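Local atomic coordinates of sugar kinase MJ0406 (Methanococcus jannaschii, PDB entry 2C4E), a protein that phosphorylates a wide range of nucleosides, inosine, guanosine and cytidine best of all, to nucleoside monophosphates, with ATP as the preferred phosphate donor. Residues 41-55 against 282-294. Residues are numbered along the deposited sequence; the frame is centred on the assembly and turned at random.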
ATOM      1  N   TYR A  41      12.010   4.676   7.388  1.00 22.08           N
ATOM      2  CA  TYR A  41      12.238   6.058   6.997  1.00 22.24           C
ATOM      3  C   TYR A  41      12.999   6.059   5.678  1.00 21.74           C
ATOM      4  O   TYR A  41      14.001   5.354   5.516  1.00 21.96           O
ATOM      5  CB  TYR A  41      12.980   6.811   8.107  1.00 22.74           C
ATOM      6  CG  TYR A  41      12.208   6.866   9.416  1.00 24.82           C
ATOM      7  CD1 TYR A  41      12.821   6.556  10.627  1.00 26.59           C
ATOM      8  CD2 TYR A  41      10.857   7.201   9.439  1.00 26.76           C
ATOM      9  CE1 TYR A  41      12.120   6.599  11.812  1.00 27.43           C
ATOM     10  CE2 TYR A  41      10.149   7.239  10.623  1.00 27.96           C
ATOM     11  CZ  TYR A  41      10.784   6.936  11.809  1.00 28.10           C
ATOM     12  OH  TYR A  41      10.071   6.972  12.991  1.00 28.66           O
ATOM     13  N   GLY A  42      12.501   6.844   4.727  1.00 21.46           N
ATOM     14  CA  GLY A  42      13.038   6.865   3.379  1.00 20.98           C
ATOM     15  C   GLY A  42      12.864   8.180   2.650  1.00 20.27           C
ATOM     16  O   GLY A  42      12.722   9.242   3.276  1.00 20.27           O
ATOM     17  N   GLY A  43      12.861   8.093   1.322  1.00 19.91           N
ATOM     18  CA  GLY A  43      12.891   9.252   0.442  1.00 19.80           C
ATOM     19  C   GLY A  43      14.334   9.592   0.104  1.00 20.27           C
ATOM     20  O   GLY A  43      15.148   9.741   1.006  1.00 20.37           O
ATOM     21  N   ALA A  44      14.666   9.684  -1.180  1.00 20.77           N
ATOM     22  CA  ALA A  44      16.065   9.926  -1.596  1.00 21.57           C
ATOM     23  C   ALA A  44      16.730  11.145  -0.945  1.00 21.78           C
ATOM     24  O   ALA A  44      17.891  11.059  -0.532  1.00 22.37           O
ATOM     25  CB  ALA A  44      16.165   9.997  -3.100  1.00 21.95           C
ATOM     26  N   ALA A  45      16.026  12.272  -0.837  1.00 21.06           N
ATOM     27  CA  ALA A  45      16.609  13.456  -0.207  1.00 20.65           C
ATOM     28  C   ALA A  45      16.903  13.224   1.265  1.00 20.46           C
ATOM     29  O   ALA A  45      18.000  13.507   1.724  1.00 20.92           O
ATOM     30  CB  ALA A  45      15.715  14.708  -0.397  1.00 20.90           C
ATOM     31  N   ALA A  46      15.935  12.686   2.002  1.00 20.32           N
ATOM     32  CA  ALA A  46      16.084  12.395   3.416  1.00 20.02           C
ATOM     33  C   ALA A  46      17.170  11.350   3.660  1.00 20.16           C
ATOM     34  O   ALA A  46      17.975  11.498   4.570  1.00 20.86           O
ATOM     35  CB  ALA A  46      14.771  11.925   3.984  1.00 20.52           C
ATOM     36  N   ASN A  47      17.192  10.297   2.861  1.00 19.87           N
ATOM     37  CA  ASN A  47      18.229   9.270   2.968  1.00 20.64           C
ATOM     38  C   ASN A  47      19.611   9.908   2.919  1.00 20.61           C
ATOM     39  O   ASN A  47      20.487   9.635   3.739  1.00 21.23           O
ATOM     40  CB  ASN A  47      18.129   8.280   1.813  1.00 20.48           C
ATOM     41  CG  ASN A  47      16.898   7.384   1.912  1.00 22.22           C
ATOM     42  OD1 ASN A  47      16.276   7.292   2.967  1.00 20.50           O
ATOM     43  ND2 ASN A  47      16.550   6.735   0.813  1.00 21.22           N
ATOM     44  N   THR A  48      19.789  10.766   1.937  1.00 21.42           N
ATOM     45  CA  THR A  48      21.063  11.436   1.738  1.00 21.53           C
ATOM     46  C   THR A  48      21.364  12.366   2.927  1.00 20.54           C
ATOM     47  O   THR A  48      22.462  12.348   3.452  1.00 19.81           O
ATOM     48  CB  THR A  48      21.072  12.191   0.397  1.00 22.06           C
ATOM     49  OG1 THR A  48      20.767  11.302  -0.695  1.00 24.28           O
ATOM     50  CG2 THR A  48      22.463  12.682   0.067  1.00 22.57           C
ATOM     51  N   ALA A  49      20.383  13.160   3.364  1.00 20.68           N
ATOM     52  CA  ALA A  49      20.565  14.096   4.474  1.00 20.70           C
ATOM     53  C   ALA A  49      20.936  13.393   5.750  1.00 21.09           C
ATOM     54  O   ALA A  49      21.791  13.867   6.491  1.00 21.05           O
ATOM     55  CB  ALA A  49      19.311  14.941   4.698  1.00 21.17           C
ATOM     56  N   VAL A  50      20.275  12.272   6.020  1.00 21.31           N
ATOM     57  CA  VAL A  50      20.564  11.489   7.215  1.00 21.50           C
ATOM     58  C   VAL A  50      21.949  10.852   7.128  1.00 21.24           C
ATOM     59  O   VAL A  50      22.685  10.871   8.104  1.00 22.46           O
ATOM     60  CB  VAL A  50      19.456  10.439   7.491  1.00 21.61           C
ATOM     61  CG1 VAL A  50      19.842   9.515   8.659  1.00 21.32           C
ATOM     62  CG2 VAL A  50      18.156  11.125   7.808  1.00 21.66           C
ATOM     63  N   GLY A  51      22.313  10.307   5.968  1.00 21.61           N
ATOM     64  CA  GLY A  51      23.652   9.759   5.769  1.00 21.75           C
ATOM     65  C   GLY A  51      24.745  10.796   5.949  1.00 21.67           C
ATOM     66  O   GLY A  51      25.798  10.523   6.535  1.00 21.71           O
ATOM     67  N   ILE A  52      24.499  11.997   5.443  1.00 21.28           N
ATOM     68  CA  ILE A  52      25.453  13.103   5.567  1.00 21.03           C
ATOM     69  C   ILE A  52      25.646  13.437   7.037  1.00 20.89           C
ATOM     70  O   ILE A  52      26.773  13.560   7.517  1.00 21.32           O
ATOM     71  CB  ILE A  52      24.967  14.327   4.769  1.00 20.28           C
ATOM     72  CG1 ILE A  52      25.128  14.056   3.264  1.00 20.95           C
ATOM     73  CG2 ILE A  52      25.730  15.574   5.182  1.00 21.85           C
ATOM     74  CD1 ILE A  52      24.299  14.980   2.396  1.00 20.93           C
ATOM     75  N   LYS A  53      24.540  13.533   7.766  1.00 21.35           N
ATOM     76  CA  LYS A  53      24.585  13.907   9.179  1.00 21.33           C
ATOM     77  C   LYS A  53      25.304  12.848   9.996  1.00 21.56           C
ATOM     78  O   LYS A  53      26.067  13.175  10.886  1.00 20.69           O
ATOM     79  CB  LYS A  53      23.184  14.147   9.729  1.00 21.93           C
ATOM     80  CG  LYS A  53      23.163  14.716  11.149  1.00 21.54           C
ATOM     81  CD  LYS A  53      23.736  16.149  11.217  1.00 24.01           C
ATOM     82  CE  LYS A  53      23.628  16.717  12.613  1.00 23.59           C
ATOM     83  NZ  LYS A  53      23.854  18.195  12.671  1.00 26.73           N
ATOM     84  N   LYS A  54      25.054  11.583   9.674  1.00 21.62           N
ATOM     85  CA  LYS A  54      25.699  10.465  10.358  1.00 22.77           C
ATOM     86  C   LYS A  54      27.213  10.499  10.168  1.00 22.64           C
ATOM     87  O   LYS A  54      27.947  10.085  11.059  1.00 22.72           O
ATOM     88  CB  LYS A  54      25.129   9.131   9.860  1.00 23.16           C
ATOM     89  CG  LYS A  54      23.861   8.689  10.599  1.00 26.65           C
ATOM     90  CD  LYS A  54      24.193   8.268  12.054  1.00 28.55           C
ATOM     91  CE  LYS A  54      23.940   6.779  12.357  1.00 31.59           C
ATOM     92  NZ  LYS A  54      25.148   6.121  12.935  0.20 30.18           N
ATOM     93  N   LEU A  55      27.658  10.989   9.007  1.00 22.95           N
ATOM     94  CA  LEU A  55      29.088  11.176   8.708  1.00 23.00           C
ATOM     95  C   LEU A  55      29.700  12.448   9.316  1.00 23.16           C
ATOM     96  O   LEU A  55      30.857  12.763   9.060  1.00 23.91           O
ATOM     97  CB  LEU A  55      29.323  11.160   7.196  1.00 23.05           C
ATOM     98  CG  LEU A  55      29.013   9.813   6.541  1.00 22.43           C
ATOM     99  CD1 LEU A  55      28.985   9.947   5.033  1.00 22.04           C
ATOM    100  CD2 LEU A  55      29.989   8.748   6.994  1.00 22.31           C
ATOM    101  N   GLY A 282      16.043  -1.205   5.004  1.00 25.50           N
ATOM    102  CA  GLY A 282      15.780   0.201   5.215  1.00 25.80           C
ATOM    103  C   GLY A 282      16.967   1.019   4.742  1.00 26.10           C
ATOM    104  O   GLY A 282      18.124   0.612   4.881  1.00 26.23           O
ATOM    105  N   CYS A 283      16.677   2.176   4.176  1.00 26.15           N
ATOM    106  CA  CYS A 283      17.713   3.014   3.576  1.00 26.86           C
ATOM    107  C   CYS A 283      18.540   3.769   4.599  1.00 26.93           C
ATOM    108  O   CYS A 283      19.645   4.220   4.287  1.00 27.19           O
ATOM    109  CB  CYS A 283      17.087   4.006   2.609  1.00 26.63           C
ATOM    110  SG  CYS A 283      16.337   3.246   1.168  1.00 28.48           S
ATOM    111  N   GLN A 284      18.022   3.918   5.810  1.00 27.01           N
ATOM    112  CA  GLN A 284      18.730   4.676   6.839  1.00 27.36           C
ATOM    113  C   GLN A 284      19.146   3.837   8.042  1.00 27.88           C
ATOM    114  O   GLN A 284      19.805   4.337   8.954  1.00 28.84           O
ATOM    115  CB  GLN A 284      17.874   5.855   7.300  1.00 26.93           C
ATOM    116  CG  GLN A 284      17.470   6.778   6.163  1.00 25.51           C
ATOM    117  CD  GLN A 284      16.503   7.856   6.595  1.00 22.50           C
ATOM    118  OE1 GLN A 284      16.379   8.132   7.774  1.00 23.47           O
ATOM    119  NE2 GLN A 284      15.827   8.475   5.636  1.00 21.64           N
ATOM    120  N   THR A 285      18.775   2.562   8.046  1.00 27.77           N
ATOM    121  CA  THR A 285      18.916   1.754   9.250  1.00 27.87           C
ATOM    122  C   THR A 285      20.366   1.490   9.666  1.00 27.44           C
ATOM    123  O   THR A 285      20.669   1.544  10.851  1.00 28.56           O
ATOM    124  CB  THR A 285      18.124   0.445   9.107  1.00 28.03           C
ATOM    125  OG1 THR A 285      18.515  -0.237   7.910  1.00 30.83           O
ATOM    126  CG2 THR A 285      16.664   0.748   8.897  1.00 27.03           C
ATOM    127  N   ASN A 286      21.259   1.249   8.703  1.00 26.75           N
ATOM    128  CA  ASN A 286      22.659   0.933   9.006  1.00 26.28           C
ATOM    129  C   ASN A 286      23.619   1.967   8.437  1.00 25.74           C
ATOM    130  O   ASN A 286      24.699   1.620   7.954  1.00 24.68           O
ATOM    131  CB  ASN A 286      23.027  -0.474   8.494  1.00 26.85           C
ATOM    132  CG  ASN A 286      24.227  -1.079   9.222  1.00 27.74           C
ATOM    133  OD1 ASN A 286      25.153  -1.619   8.593  1.00 29.38           O
ATOM    134  ND2 ASN A 286      24.216  -1.000  10.547  1.00 29.25           N
ATOM    135  N   LEU A 287      23.231   3.238   8.523  1.00 24.90           N
ATOM    136  CA  LEU A 287      24.098   4.317   8.062  1.00 24.86           C
ATOM    137  C   LEU A 287      25.279   4.448   9.017  1.00 24.47           C
ATOM    138  O   LEU A 287      25.097   4.509  10.239  1.00 24.65           O
ATOM    139  CB  LEU A 287      23.325   5.635   7.942  1.00 25.01           C
ATOM    140  CG  LEU A 287      22.401   5.718   6.725  1.00 26.02           C
ATOM    141  CD1 LEU A 287      21.454   6.894   6.861  1.00 27.27           C
ATOM    142  CD2 LEU A 287      23.163   5.824   5.418  1.00 27.40           C
ATOM    143  N   PRO A 288      26.500   4.437   8.481  1.00 23.78           N
ATOM    144  CA  PRO A 288      27.694   4.448   9.326  1.00 23.75           C
ATOM    145  C   PRO A 288      28.168   5.843   9.751  1.00 23.84           C
ATOM    146  O   PRO A 288      27.822   6.857   9.135  1.00 23.42           O
ATOM    147  CB  PRO A 288      28.737   3.806   8.420  1.00 23.79           C
ATOM    148  CG  PRO A 288      28.362   4.310   7.060  1.00 23.75           C
ATOM    149  CD  PRO A 288      26.847   4.371   7.046  1.00 23.52           C
ATOM    150  N   THR A 289      28.991   5.864  10.794  1.00 23.69           N
ATOM    151  CA  THR A 289      29.725   7.057  11.185  1.00 24.02           C
ATOM    152  C   THR A 289      30.962   7.214  10.319  1.00 23.40           C
ATOM    153  O   THR A 289      31.394   6.273   9.658  1.00 23.36           O
ATOM    154  CB  THR A 289      30.192   6.971  12.633  1.00 24.26           C
ATOM    155  OG1 THR A 289      31.066   5.841  12.799  1.00 25.81           O
ATOM    156  CG2 THR A 289      29.031   6.726  13.586  1.00 25.04           C
ATOM    157  N   TRP A 290      31.549   8.401  10.382  1.00 23.09           N
ATOM    158  CA  TRP A 290      32.748   8.726   9.633  1.00 22.87           C
ATOM    159  C   TRP A 290      33.907   7.793   9.990  1.00 23.01           C
ATOM    160  O   TRP A 290      34.547   7.214   9.117  1.00 22.48           O
ATOM    161  CB  TRP A 290      33.160  10.176   9.894  1.00 22.84           C
ATOM    162  CG  TRP A 290      34.376  10.518   9.124  1.00 22.50           C
ATOM    163  CD1 TRP A 290      35.656  10.576   9.592  1.00 23.01           C
ATOM    164  CD2 TRP A 290      34.446  10.787   7.726  1.00 22.01           C
ATOM    165  NE1 TRP A 290      36.517  10.892   8.568  1.00 21.92           N
ATOM    166  CE2 TRP A 290      35.797  11.026   7.410  1.00 22.00           C
ATOM    167  CE3 TRP A 290      33.492  10.890   6.705  1.00 22.46           C
ATOM    168  CZ2 TRP A 290      36.220  11.331   6.120  1.00 22.78           C
ATOM    169  CZ3 TRP A 290      33.915  11.193   5.422  1.00 23.08           C
ATOM    170  CH2 TRP A 290      35.260  11.416   5.141  1.00 22.16           C
ATOM    171  N   ASP A 291      34.178   7.647  11.276  1.00 23.12           N
ATOM    172  CA  ASP A 291      35.305   6.813  11.686  1.00 23.97           C
ATOM    173  C   ASP A 291      35.102   5.363  11.262  1.00 23.60           C
ATOM    174  O   ASP A 291      36.061   4.700  10.892  1.00 23.78           O
ATOM    175  CB  ASP A 291      35.571   6.916  13.189  1.00 23.88           C
ATOM    176  CG  ASP A 291      36.163   8.259  13.591  1.00 25.69           C
ATOM    177  OD1 ASP A 291      36.566   9.066  12.706  1.00 25.92           O
ATOM    178  OD2 ASP A 291      36.261   8.591  14.787  1.00 25.44           O
ATOM    179  N   LYS A 292      33.859   4.878  11.276  1.00 23.91           N
ATOM    180  CA  LYS A 292      33.586   3.504  10.856  1.00 23.95           C
ATOM    181  C   LYS A 292      33.824   3.316   9.356  1.00 23.79           C
ATOM    182  O   LYS A 292      34.292   2.256   8.924  1.00 23.25           O
ATOM    183  CB  LYS A 292      32.155   3.071  11.221  1.00 24.38           C
ATOM    184  CG  LYS A 292      31.934   2.844  12.710  1.00 25.40           C
ATOM    185  CD  LYS A 292      32.417   1.472  13.166  1.00 27.50           C
ATOM    186  CE  LYS A 292      32.368   1.341  14.683  0.20 27.07           C
ATOM    187  NZ  LYS A 292      33.099   0.139  15.174  0.20 27.41           N
ATOM    188  N   VAL A 293      33.498   4.337   8.566  1.00 23.25           N
ATOM    189  CA  VAL A 293      33.723   4.283   7.132  1.00 23.55           C
ATOM    190  C   VAL A 293      35.216   4.317   6.828  1.00 23.53           C
ATOM    191  O   VAL A 293      35.704   3.552   5.990  1.00 22.97           O
ATOM    192  CB  VAL A 293      33.006   5.441   6.419  1.00 23.74           C
ATOM    193  CG1 VAL A 293      33.524   5.631   5.010  1.00 24.40           C
ATOM    194  CG2 VAL A 293      31.512   5.188   6.406  1.00 25.20           C
ATOM    195  N   VAL A 294      35.944   5.192   7.513  1.00 23.53           N
ATOM    196  CA  VAL A 294      37.390   5.270   7.311  1.00 23.80           C
ATOM    197  C   VAL A 294      38.034   3.928   7.667  1.00 24.44           C
ATOM    198  O   VAL A 294      38.908   3.444   6.946  1.00 24.45           O
ATOM    199  CB  VAL A 294      38.014   6.450   8.109  1.00 23.79           C
ATOM    200  CG1 VAL A 294      39.534   6.421   8.028  1.00 24.18           C
ATOM    201  CG2 VAL A 294      37.482   7.779   7.566  1.00 23.78           C
TER
HETATM  202  O   HOH W   1      15.396   3.350   6.969  1.00 23.85           O
HETATM  203  O   HOH W   2      13.980   3.329   3.781  1.00 25.28           O
HETATM  204  O   HOH W   3      26.172   7.595   6.888  1.00 23.04           O
HETATM  205  O   HOH W   4      30.483  10.579  12.097  1.00 26.24           O
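Gln284 reaches from its turn to Asn47 near the start of helix 44-54. Its CB already heads toward that helix, and chi1 (-57°) sets CG 3.5 Å from Asn47 OD1. The extended chain then carries CD to 3.7 Å from Tyr41 O and delivers the amide: OE1 rests 3.5 Å from Val50 CG2 and accepts from the Tyr77 hydroxyl, while NE2 gives Asn47 OD1 a nearly straight hydrogen bond of 3.0 Å and also bonds to Tyr74. The two amide planes stand 83° apart, yet OD1 lies in the plane of the Gln284 amide. A long amide suits this buried place, donating and accepting at once; a leucine here would probably leave Asn47 OD1 and the Tyr77 hydroxyl without their mate. Asn47 binds substrate and turns ND2 to Asp247, the probable proton acceptor, so Gln284 probably helps position it from the second shell. Leu287 CD2 lies 4.0 Å from Gly51 CA, room a side chain would narrow. Lys54's long, bent chain lets NZ hydrogen-bond Leu287 O, and apolar Leu55 suits its place, CD2 lying 3.9 Å from Val293 CG2. In this ribokinase fold, segment 282-294 runs between helices 44-54 and 263-277, while helix 44-54 packs on strand 7-11 of the central sheet.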